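Long-range contacts in butyryl-CoA dehydrogenase (Marinomonas mediterranea, PDB 6CXT), which is a flavoprotein of the acyl-CoA dehydrogenase family that holds FAD and the ligand FK4 in its pockets: residues 189-193 with 216-220; 250-254 with 323-327; 257-262 with 285-289; 298-302 with 315-319. All blocks are in the same frame, centred on the assembly; numbering follows the deposited sequence. Where two conformers were deposited one is given.

Contact 1: 189-193 with 216-220; sequences NTPGI and NCTIH
A chi1 of -53° sets CG2 of Thr190 opposite its backbone N, where the methyl reaches strand 217-220: it lies 3.6 Å from Thr218 O and 3.7 Å from Cys217 CB. The same torsion keeps OG1 beside the backbone N, where it hydrogen-bonds to Pro187 O, while the CG2 methyl of Ile219 approaches obliquely at 4.0 Å from OG1. From the strand, the chi1 of Cys217 (-72°) sends SG against the turn, 3.5 Å from Gly192 C and 3.8 Å from Ile193 CG1. Thr190 to Ile193 form a type II turn, closed by a weak Ile193 N to Thr190 O bond; Gly192 takes the positive-phi position and, having no side chain, leaves Cys217 SG close against the backbone. A water bridges the segments, donating to Pro191 O at 2.8 Å and accepting from Thr218 N at 2.9 Å. Strand 209-220 pairs with strand 147-158 on one side, with a G1 bulge where Asn216 and Cys217 both face Leu150; on its other side is the outermost strand 193-195, into which the turn runs, and Ile219 packs on Phe184 of strand 181-187.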
loop_
_atom_site.group_PDB
_atom_site.type_symbol
_atom_site.label_atom_id
_atom_site.label_comp_id
_atom_site.label_asym_id
_atom_site.label_seq_id
_atom_site.Cartn_x
_atom_site.Cartn_y
_atom_site.Cartn_z
ATOM N N ASN B 189 13.217 -32.181 33.428
ATOM C CA ASN B 189 13.293 -32.690 34.794
ATOM C C ASN B 189 14.337 -32.019 35.712
ATOM O O ASN B 189 14.474 -32.378 36.833
ATOM C CB ASN B 189 13.395 -34.218 34.792
ATOM C CG ASN B 189 12.166 -34.887 34.190
ATOM O OD1 ASN B 189 11.211 -34.233 33.906
ATOM N ND2 ASN B 189 12.220 -36.176 33.982
ATOM N N THR B 190 15.059 -31.046 35.211
ATOM C CA THR B 190 16.041 -30.282 36.015
ATOM C C THR B 190 15.276 -29.543 37.133
ATOM O O THR B 190 14.423 -28.659 36.849
ATOM C CB THR B 190 16.854 -29.278 35.151
ATOM O OG1 THR B 190 17.433 -29.959 34.031
ATOM C CG2 THR B 190 17.910 -28.543 35.977
ATOM N N PRO B 191 15.581 -29.860 38.434
ATOM C CA PRO B 191 14.972 -29.083 39.477
ATOM C C PRO B 191 15.197 -27.611 39.322
ATOM O O PRO B 191 16.307 -27.139 39.023
ATOM C CB PRO B 191 15.666 -29.603 40.767
ATOM C CG PRO B 191 15.916 -31.035 40.430
ATOM C CD PRO B 191 16.441 -30.921 39.006
ATOM N N GLY B 192 14.129 -26.861 39.545
ATOM C CA GLY B 192 14.210 -25.400 39.484
ATOM C C GLY B 192 13.457 -24.801 38.252
ATOM O O GLY B 192 13.248 -23.587 38.196
ATOM N N ILE B 193 13.058 -25.644 37.305
ATOM C CA ILE B 193 12.152 -25.220 36.181
ATOM C C ILE B 193 10.682 -25.115 36.640
ATOM O O ILE B 193 10.137 -26.043 37.259
ATOM C CB ILE B 193 12.244 -26.160 34.971
ATOM C CG1 ILE B 193 13.660 -26.153 34.423
ATOM C CG2 ILE B 193 11.184 -25.773 33.885
ATOM C CD1 ILE B 193 13.862 -27.242 33.392
ATOM N N ASN B 216 17.920 -21.355 39.639
ATOM C CA ASN B 216 19.148 -22.101 40.016
ATOM C C ASN B 216 19.122 -23.517 39.526
ATOM O O ASN B 216 19.149 -24.474 40.305
ATOM C CB ASN B 216 19.385 -22.020 41.547
ATOM C CG ASN B 216 19.841 -20.613 41.982
ATOM O OD1 ASN B 216 20.769 -20.021 41.399
ATOM N ND2 ASN B 216 19.180 -20.064 42.987
ATOM N N CYS B 217 19.031 -23.665 38.215
ATOM C CA CYS B 217 18.978 -24.958 37.594
ATOM C C CYS B 217 20.415 -25.347 37.382
ATOM O O CYS B 217 21.164 -24.603 36.720
ATOM C CB CYS B 217 18.262 -24.877 36.219
ATOM S SG CYS B 217 16.500 -24.628 36.475
ATOM N N THR B 218 20.778 -26.531 37.887
ATOM C CA THR B 218 22.101 -27.097 37.677
ATOM C C THR B 218 22.145 -28.078 36.584
ATOM O O THR B 218 21.440 -29.103 36.592
ATOM C CB THR B 218 22.613 -27.697 39.030
ATOM O OG1 THR B 218 22.687 -26.595 39.926
ATOM C CG2 THR B 218 23.979 -28.340 38.853
ATOM N N ILE B 219 22.999 -27.821 35.604
ATOM C CA ILE B 219 23.143 -28.829 34.562
ATOM C C ILE B 219 24.628 -29.149 34.287
ATOM O O ILE B 219 25.494 -28.269 34.417
ATOM C CB ILE B 219 22.489 -28.379 33.213
ATOM C CG1 ILE B 219 23.108 -27.055 32.775
ATOM C CG2 ILE B 219 20.956 -28.176 33.355
ATOM C CD1 ILE B 219 22.708 -26.681 31.367
ATOM N N HIS B 220 24.870 -30.369 33.842
ATOM C CA HIS B 220 26.215 -30.789 33.525
ATOM C C HIS B 220 26.694 -30.041 32.290
ATOM O O HIS B 220 25.912 -29.773 31.380
ATOM C CB HIS B 220 26.277 -32.284 33.277
ATOM C CG HIS B 220 27.674 -32.802 33.235
ATOM N ND1 HIS B 220 28.326 -33.092 32.058
ATOM C CD2 HIS B 220 28.572 -33.024 34.227
ATOM C CE1 HIS B 220 29.557 -33.493 32.326
ATOM N NE2 HIS B 220 29.731 -33.462 33.634
HETATM O O HOH W 1 18.892 -28.004 39.544
#

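Contact 2: 250-254 with 323-327; sequences FVGAM and ISEAF
Phe250 and Phe327 form the aromatic part of this helix pair. Their planes are near parallel, 19° apart, yet offset, so that little of one ring lies over the other, with centroids 5.2 Å from each other; Phe250 CD1 comes to 3.3 Å from Phe327 CE2. Phe250 O lies over one face of the Phe327 ring while also accepting the helical bond from Met254 N. Aliphatic contacts adjoin the pair. Ile323 CG2 sits at the edge of the Phe250 ring, 3.7 Å from Phe250 CB, and its CG1 touches Val251 CG2, the two side chains crossing at about a right angle. Ala253 CB approaches the Phe327 ring obliquely. Sulfur makes the third group. Met254 reaches over to the second helix, SD lying 3.7 Å from Ala326 CB, and the bend at chi3 (-77°) turns CE back to 3.6 Å from Ile323 O. No hydrogen bond joins the segments, whose axes come within 9.7 Å at 29°. Both helices belong to the C-terminal helical bundle of the acyl-CoA dehydrogenase fold. Helix 279-306 covers Val251, Met254 and Ile323 through Arg296, Leu299, Leu292 and Ala295, whereas Phe327 rests on Ser352 and Ala356 of helix 351-359; the Glu325 carboxylate bonds Ser366 OG and makes a salt bridge with Arg336 of the second subunit.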
loop_
_atom_site.group_PDB
_atom_site.type_symbol
_atom_site.label_atom_id
_atom_site.label_comp_id
_atom_site.label_asym_id
_atom_site.label_seq_id
_atom_site.Cartn_x
_atom_site.Cartn_y
_atom_site.Cartn_z
ATOM N N PHE B 250 3.696 -21.511 5.732
ATOM C CA PHE B 250 2.707 -20.465 5.419
ATOM C C PHE B 250 2.578 -20.278 3.914
ATOM O O PHE B 250 1.560 -19.790 3.456
ATOM C CB PHE B 250 3.155 -19.164 6.060
ATOM C CG PHE B 250 3.473 -19.340 7.533
ATOM C CD1 PHE B 250 2.535 -19.976 8.393
ATOM C CD2 PHE B 250 4.703 -18.884 8.065
ATOM C CE1 PHE B 250 2.829 -20.220 9.756
ATOM C CE2 PHE B 250 4.981 -19.069 9.436
ATOM C CZ PHE B 250 4.084 -19.756 10.267
ATOM N N VAL B 251 3.608 -20.631 3.162
ATOM C CA VAL B 251 3.484 -20.662 1.703
ATOM C C VAL B 251 2.425 -21.725 1.331
ATOM O O VAL B 251 1.519 -21.460 0.527
ATOM C CB VAL B 251 4.832 -21.003 1.018
ATOM C CG1 VAL B 251 4.640 -21.290 -0.479
ATOM C CG2 VAL B 251 5.845 -19.853 1.210
ATOM N N GLY B 252 2.498 -22.914 1.927
ATOM C CA GLY B 252 1.417 -23.891 1.750
ATOM C C GLY B 252 0.058 -23.362 2.224
ATOM O O GLY B 252 -0.973 -23.503 1.507
ATOM N N ALA B 253 0.016 -22.745 3.414
ATOM C CA ALA B 253 -1.249 -22.226 3.907
ATOM C C ALA B 253 -1.841 -21.184 2.902
ATOM O O ALA B 253 -3.064 -21.137 2.702
ATOM C CB ALA B 253 -1.108 -21.618 5.302
ATOM N N MET B 254 -0.990 -20.387 2.287
ATOM C CA MET B 254 -1.448 -19.360 1.321
ATOM C C MET B 254 -1.982 -20.024 0.038
ATOM O O MET B 254 -2.913 -19.505 -0.531
ATOM C CB MET B 254 -0.313 -18.363 0.983
ATOM C CG MET B 254 -0.177 -17.356 2.150
ATOM S SD MET B 254 1.025 -16.118 1.643
ATOM C CE MET B 254 2.599 -16.980 1.848
ATOM N N ILE B 323 7.135 -13.857 2.998
ATOM C CA ILE B 323 6.141 -14.903 3.285
ATOM C C ILE B 323 5.170 -14.419 4.368
ATOM O O ILE B 323 3.925 -14.554 4.222
ATOM C CB ILE B 323 6.821 -16.239 3.736
ATOM C CG1 ILE B 323 7.541 -16.864 2.529
ATOM C CG2 ILE B 323 5.775 -17.236 4.308
ATOM C CD1 ILE B 323 8.521 -17.972 2.924
ATOM N N SER B 324 5.725 -13.878 5.460
ATOM C CA SER B 324 4.900 -13.569 6.603
ATOM C C SER B 324 3.984 -12.358 6.224
ATOM O O SER B 324 2.783 -12.356 6.552
ATOM C CB SER B 324 5.773 -13.244 7.842
ATOM O OG SER B 324 6.639 -12.134 7.552
ATOM N N GLU B 325 4.545 -11.384 5.503
ATOM C CA GLU B 325 3.713 -10.235 5.053
ATOM C C GLU B 325 2.625 -10.665 4.044
ATOM O O GLU B 325 1.460 -10.200 4.132
ATOM C CB GLU B 325 4.549 -9.036 4.539
ATOM C CG GLU B 325 5.445 -8.452 5.668
ATOM C CD GLU B 325 4.679 -7.738 6.777
ATOM O OE1 GLU B 325 3.442 -7.472 6.655
ATOM O OE2 GLU B 325 5.304 -7.380 7.840
ATOM N N ALA B 326 3.004 -11.539 3.119
ATOM C CA ALA B 326 2.004 -12.046 2.157
ATOM C C ALA B 326 0.900 -12.820 2.892
ATOM O O ALA B 326 -0.263 -12.745 2.526
ATOM C CB ALA B 326 2.667 -12.896 1.067
ATOM N N PHE B 327 1.268 -13.523 3.972
ATOM C CA PHE B 327 0.353 -14.356 4.697
ATOM C C PHE B 327 -0.660 -13.481 5.435
ATOM O O PHE B 327 -1.848 -13.788 5.449
ATOM C CB PHE B 327 1.118 -15.362 5.612
ATOM C CG PHE B 327 0.259 -16.385 6.310
ATOM C CD1 PHE B 327 -0.946 -16.870 5.750
ATOM C CD2 PHE B 327 0.723 -16.964 7.513
ATOM C CE1 PHE B 327 -1.706 -17.881 6.393
ATOM C CE2 PHE B 327 -0.037 -17.938 8.153
ATOM C CZ PHE B 327 -1.253 -18.396 7.599
#

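Contact 3: 257-262 with 285-289; sequences DLNQCI and IADMG
Asp257 meets Met288 through its CB, 4.2 Å from CE, and not through its flat carboxylate. Neither face of that group is covered by segment 285-289; OD2 and OD1 are instead hydrogen-bonded to Ser330 OG and Ser352 OG, which satisfies a buried acid. No ring takes part, so the rest is aliphatic and sulfur packing. Leu258 puts CD1 3.6 Å from Ile285 CG2 and CD2 3.8 Å from Gly289 CA, a contact with the backbone itself. Helices 248-267 and 279-306 are antiparallel neighbours in the all-helical C-terminal domain of this family, with local axes 10.1 Å apart and directions at 157°. Ile285 works with both branches: CG2 also touches Ile262 CG1 at 3.8 Å, while CD1 reaches Cys261 O at 3.6 Å. Further along the second helix, the bend of Met288 at chi3 (68°) brings CE to 3.9 Å from Cys261 SG. Helix 313-338 closes one side, with Ser334 against Asp257, Cys261 and Met288. Another side faces the third subunit, where Leu377 packs on Ile262, Leu379 packs on Ile285, and Arg370 forms a salt bridge with Asp287.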
loop_
_atom_site.group_PDB
_atom_site.type_symbol
_atom_site.label_atom_id
_atom_site.label_comp_id
_atom_site.label_asym_id
_atom_site.label_seq_id
_atom_site.Cartn_x
_atom_site.Cartn_y
_atom_site.Cartn_z
ATOM N N ASP B 257 -5.502 -20.853 1.049
ATOM C CA ASP B 257 -6.285 -19.627 0.975
ATOM C C ASP B 257 -6.683 -19.282 -0.474
ATOM O O ASP B 257 -7.845 -18.968 -0.754
ATOM C CB ASP B 257 -5.479 -18.406 1.504
ATOM C CG ASP B 257 -5.378 -18.360 3.052
ATOM O OD1 ASP B 257 -6.104 -19.139 3.756
ATOM O OD2 ASP B 257 -4.591 -17.483 3.557
ATOM N N LEU B 258 -5.710 -19.305 -1.356
ATOM C CA LEU B 258 -5.936 -18.929 -2.761
ATOM C C LEU B 258 -6.932 -19.890 -3.440
ATOM O O LEU B 258 -7.874 -19.444 -4.083
ATOM C CB LEU B 258 -4.622 -18.903 -3.509
ATOM C CG LEU B 258 -4.687 -18.604 -5.016
ATOM C CD1 LEU B 258 -5.333 -17.224 -5.245
ATOM C CD2 LEU B 258 -3.266 -18.609 -5.606
ATOM N N ASN B 259 -6.692 -21.179 -3.287
ATOM C CA ASN B 259 -7.611 -22.232 -3.802
ATOM C C ASN B 259 -9.006 -22.056 -3.300
ATOM O O ASN B 259 -9.974 -22.122 -4.091
ATOM C CB ASN B 259 -7.107 -23.628 -3.425
ATOM C CG ASN B 259 -5.885 -24.015 -4.179
ATOM O OD1 ASN B 259 -5.485 -23.361 -5.128
ATOM N ND2 ASN B 259 -5.223 -25.049 -3.710
ATOM N N GLN B 260 -9.151 -21.813 -1.994
ATOM C CA GLN B 260 -10.470 -21.515 -1.413
ATOM C C GLN B 260 -11.119 -20.245 -2.004
ATOM O O GLN B 260 -12.306 -20.247 -2.329
ATOM C CB GLN B 260 -10.441 -21.395 0.134
ATOM C CG GLN B 260 -10.179 -22.745 0.787
ATOM C CD GLN B 260 -9.842 -22.642 2.267
ATOM O OE1 GLN B 260 -9.592 -21.556 2.807
ATOM N NE2 GLN B 260 -9.768 -23.787 2.909
ATOM N N CYS B 261 -10.374 -19.147 -2.129
ATOM C CA CYS B 261 -10.949 -17.934 -2.734
ATOM C C CYS B 261 -11.387 -18.158 -4.220
ATOM O O CYS B 261 -12.373 -17.571 -4.617
ATOM C CB CYS B 261 -9.930 -16.762 -2.702
ATOM S SG CYS B 261 -9.839 -16.220 -0.966
ATOM N N ILE B 262 -10.631 -18.929 -4.980
ATOM C CA ILE B 262 -10.941 -19.118 -6.423
ATOM C C ILE B 262 -12.249 -19.914 -6.498
ATOM O O ILE B 262 -13.207 -19.502 -7.164
ATOM C CB ILE B 262 -9.793 -19.819 -7.155
ATOM C CG1 ILE B 262 -8.555 -18.859 -7.245
ATOM C CG2 ILE B 262 -10.235 -20.268 -8.557
ATOM C CD1 ILE B 262 -7.307 -19.597 -7.705
ATOM N N ILE B 285 -7.907 -11.346 -5.954
ATOM C CA ILE B 285 -7.389 -12.729 -6.029
ATOM C C ILE B 285 -6.135 -12.831 -6.898
ATOM O O ILE B 285 -5.181 -13.605 -6.562
ATOM C CB ILE B 285 -8.512 -13.720 -6.476
ATOM C CG1 ILE B 285 -9.596 -13.696 -5.398
ATOM C CG2 ILE B 285 -7.981 -15.166 -6.616
ATOM C CD1 ILE B 285 -10.883 -14.466 -5.788
ATOM N N ALA B 286 -6.104 -12.082 -8.002
ATOM C CA ALA B 286 -4.924 -12.091 -8.848
ATOM C C ALA B 286 -3.673 -11.669 -8.014
ATOM O O ALA B 286 -2.630 -12.282 -8.088
ATOM C CB ALA B 286 -5.095 -11.126 -10.014
ATOM N N ASP B 287 -3.844 -10.649 -7.194
ATOM C CA ASP B 287 -2.719 -10.182 -6.365
ATOM C C ASP B 287 -2.355 -11.186 -5.286
ATOM O O ASP B 287 -1.180 -11.281 -4.936
ATOM C CB ASP B 287 -3.028 -8.828 -5.722
ATOM C CG ASP B 287 -2.991 -7.664 -6.699
ATOM O OD1 ASP B 287 -2.357 -7.745 -7.788
ATOM O OD2 ASP B 287 -3.672 -6.629 -6.389
ATOM N N MET B 288 -3.314 -11.950 -4.754
ATOM C CA MET B 288 -2.946 -13.061 -3.851
ATOM C C MET B 288 -2.077 -14.055 -4.621
ATOM O O MET B 288 -1.080 -14.581 -4.092
ATOM C CB MET B 288 -4.214 -13.779 -3.334
ATOM C CG MET B 288 -5.108 -12.932 -2.449
ATOM S SD MET B 288 -6.699 -13.767 -2.090
ATOM C CE MET B 288 -6.092 -15.100 -1.057
ATOM N N GLY B 289 -2.434 -14.329 -5.880
ATOM C CA GLY B 289 -1.631 -15.299 -6.676
ATOM C C GLY B 289 -0.218 -14.752 -6.941
ATOM O O GLY B 289 0.787 -15.479 -6.856
#

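Contact 4: 298-302 with 315-319; sequences MLYYA and AVAMS
Ala302 CB lies over the backbone of the facing helix, 3.6 Å from Ala315 O, and also touches Val316 CG2 at 3.9 Å. One turn earlier on the same helix, Met298 reaches across. Its chain is bent at chi3 (75°), which carries CE to 3.6 Å from Met318 O and 3.7 Å from Met318 CB; the two methionines cross at about a right angle, and Met318 then runs on away from the contact. Tyr301 adds its ring from the flank, CE2 standing 3.9 Å from Ala315 CB in an oblique approach. The other side of the contact is taken by Ser319, set against the backbone of Met298 and Leu299; it was deposited in two conformers, so the exact place of its hydroxyl is doubtful. The two helices, 279-306 and 313-338, follow one another in the chain as an antiparallel hairpin. Helix 231-245 packs on Val316, and the third subunit reaches the outside, its Phe3 meeting the Tyr301 ring edge to face and its Glu293 packing on Met298. Between the segments there is no hydrogen bond. The small side chains of Ala302 and Ala315 are consistent with the close approach of the local axes, 8.6 Å, and the association rests on van der Waals packing, with methyl groups set against backbone carbonyls as well as other side chains.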
loop_
_atom_site.group_PDB
_atom_site.type_symbol
_atom_site.label_atom_id
_atom_site.label_comp_id
_atom_site.label_asym_id
_atom_site.label_seq_id
_atom_site.Cartn_x
_atom_site.Cartn_y
_atom_site.Cartn_z
ATOM N N MET B 298 10.934 -16.903 -3.482
ATOM C CA MET B 298 11.866 -16.375 -2.508
ATOM C C MET B 298 12.283 -17.427 -1.503
ATOM O O MET B 298 13.445 -17.452 -1.134
ATOM C CB MET B 298 11.281 -15.132 -1.799
ATOM C CG MET B 298 11.177 -14.054 -2.871
ATOM S SD MET B 298 10.429 -12.584 -2.173
ATOM C CE MET B 298 11.772 -11.925 -1.209
ATOM N N LEU B 299 11.336 -18.285 -1.116
ATOM C CA LEU B 299 11.619 -19.415 -0.214
ATOM C C LEU B 299 12.586 -20.395 -0.890
ATOM O O LEU B 299 13.592 -20.799 -0.290
ATOM C CB LEU B 299 10.259 -20.089 0.107
ATOM C CG LEU B 299 10.309 -21.450 0.830
ATOM C CD1 LEU B 299 10.924 -21.284 2.239
ATOM C CD2 LEU B 299 8.941 -22.166 0.820
ATOM N N TYR B 300 12.250 -20.786 -2.121
ATOM C CA TYR B 300 13.073 -21.746 -2.898
ATOM C C TYR B 300 14.491 -21.200 -3.077
ATOM O O TYR B 300 15.471 -21.903 -2.852
ATOM C CB TYR B 300 12.440 -22.086 -4.246
ATOM C CG TYR B 300 11.139 -22.863 -4.158
ATOM C CD1 TYR B 300 10.666 -23.386 -2.907
ATOM C CD2 TYR B 300 10.345 -23.037 -5.304
ATOM C CE1 TYR B 300 9.481 -24.086 -2.851
ATOM C CE2 TYR B 300 9.143 -23.757 -5.259
ATOM C CZ TYR B 300 8.712 -24.252 -4.018
ATOM O OH TYR B 300 7.538 -24.940 -3.959
ATOM N N TYR B 301 14.585 -19.906 -3.402
ATOM C CA TYR B 301 15.856 -19.272 -3.548
ATOM C C TYR B 301 16.644 -19.263 -2.225
ATOM O O TYR B 301 17.856 -19.610 -2.243
ATOM C CB TYR B 301 15.717 -17.876 -4.135
ATOM C CG TYR B 301 17.038 -17.188 -4.268
ATOM C CD1 TYR B 301 18.030 -17.686 -5.150
ATOM C CD2 TYR B 301 17.342 -16.052 -3.493
ATOM C CE1 TYR B 301 19.269 -17.047 -5.272
ATOM C CE2 TYR B 301 18.591 -15.408 -3.618
ATOM C CZ TYR B 301 19.525 -15.910 -4.521
ATOM O OH TYR B 301 20.745 -15.276 -4.602
ATOM N N ALA B 302 15.998 -18.902 -1.095
ATOM C CA ALA B 302 16.674 -18.868 0.197
ATOM C C ALA B 302 17.137 -20.291 0.548
ATOM O O ALA B 302 18.285 -20.431 0.999
ATOM C CB ALA B 302 15.747 -18.370 1.318
ATOM N N ALA B 315 18.925 -13.437 1.788
ATOM C CA ALA B 315 17.866 -14.170 1.113
ATOM C C ALA B 315 16.870 -14.744 2.108
ATOM O O ALA B 315 15.649 -14.800 1.821
ATOM C CB ALA B 315 18.420 -15.299 0.257
ATOM N N VAL B 316 17.383 -15.239 3.246
ATOM C CA VAL B 316 16.495 -15.816 4.273
ATOM C C VAL B 316 15.635 -14.742 4.932
ATOM O O VAL B 316 14.413 -14.923 5.144
ATOM C CB VAL B 316 17.310 -16.666 5.314
ATOM C CG1 VAL B 316 16.444 -16.984 6.549
ATOM C CG2 VAL B 316 17.755 -17.967 4.663
ATOM N N ALA B 317 16.244 -13.618 5.266
ATOM C CA ALA B 317 15.468 -12.562 5.864
ATOM C C ALA B 317 14.403 -12.029 4.832
ATOM O O ALA B 317 13.276 -11.721 5.235
ATOM C CB ALA B 317 16.376 -11.417 6.302
ATOM N N MET B 318 14.781 -11.882 3.551
ATOM C CA MET B 318 13.796 -11.441 2.555
ATOM C C MET B 318 12.637 -12.443 2.456
ATOM O O MET B 318 11.473 -12.034 2.348
ATOM C CB MET B 318 14.463 -11.253 1.183
ATOM C CG MET B 318 15.407 -10.050 1.168
ATOM S SD MET B 318 15.906 -9.808 -0.562
ATOM C CE MET B 318 16.691 -8.203 -0.338
ATOM N N SER B 319 12.931 -13.732 2.478
ATOM C CA SER B 319 11.917 -14.751 2.360
ATOM C C SER B 319 10.985 -14.749 3.537
ATOM O O SER B 319 9.728 -14.797 3.370
ATOM C CB SER B 319 12.595 -16.101 2.214
ATOM O OG SER B 319 11.667 -17.154 2.156
#

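Overall arrangement
Contacts 2, 3 and 4 join three helices of the C-terminal bundle pairwise: 248-267 with 313-338, 248-267 with 279-306, and 279-306 with 313-338. Contact 2 touches both others, through Phe327 against Asp257 and through Val251 and Ile323 against Leu299, with centres about 12 Å from contact 3 and 13 Å from contact 4. Contacts 3 and 4 do not meet, but each borders the third subunit. Contact 1, in the beta part of the chain, lies across the chain's centre, about 38 Å from contact 2 between centres. The side chain of Phe250 is about 9 Å from both a bound FAD and FK4, and that of Ile285 about 8 Å from a bound FAD.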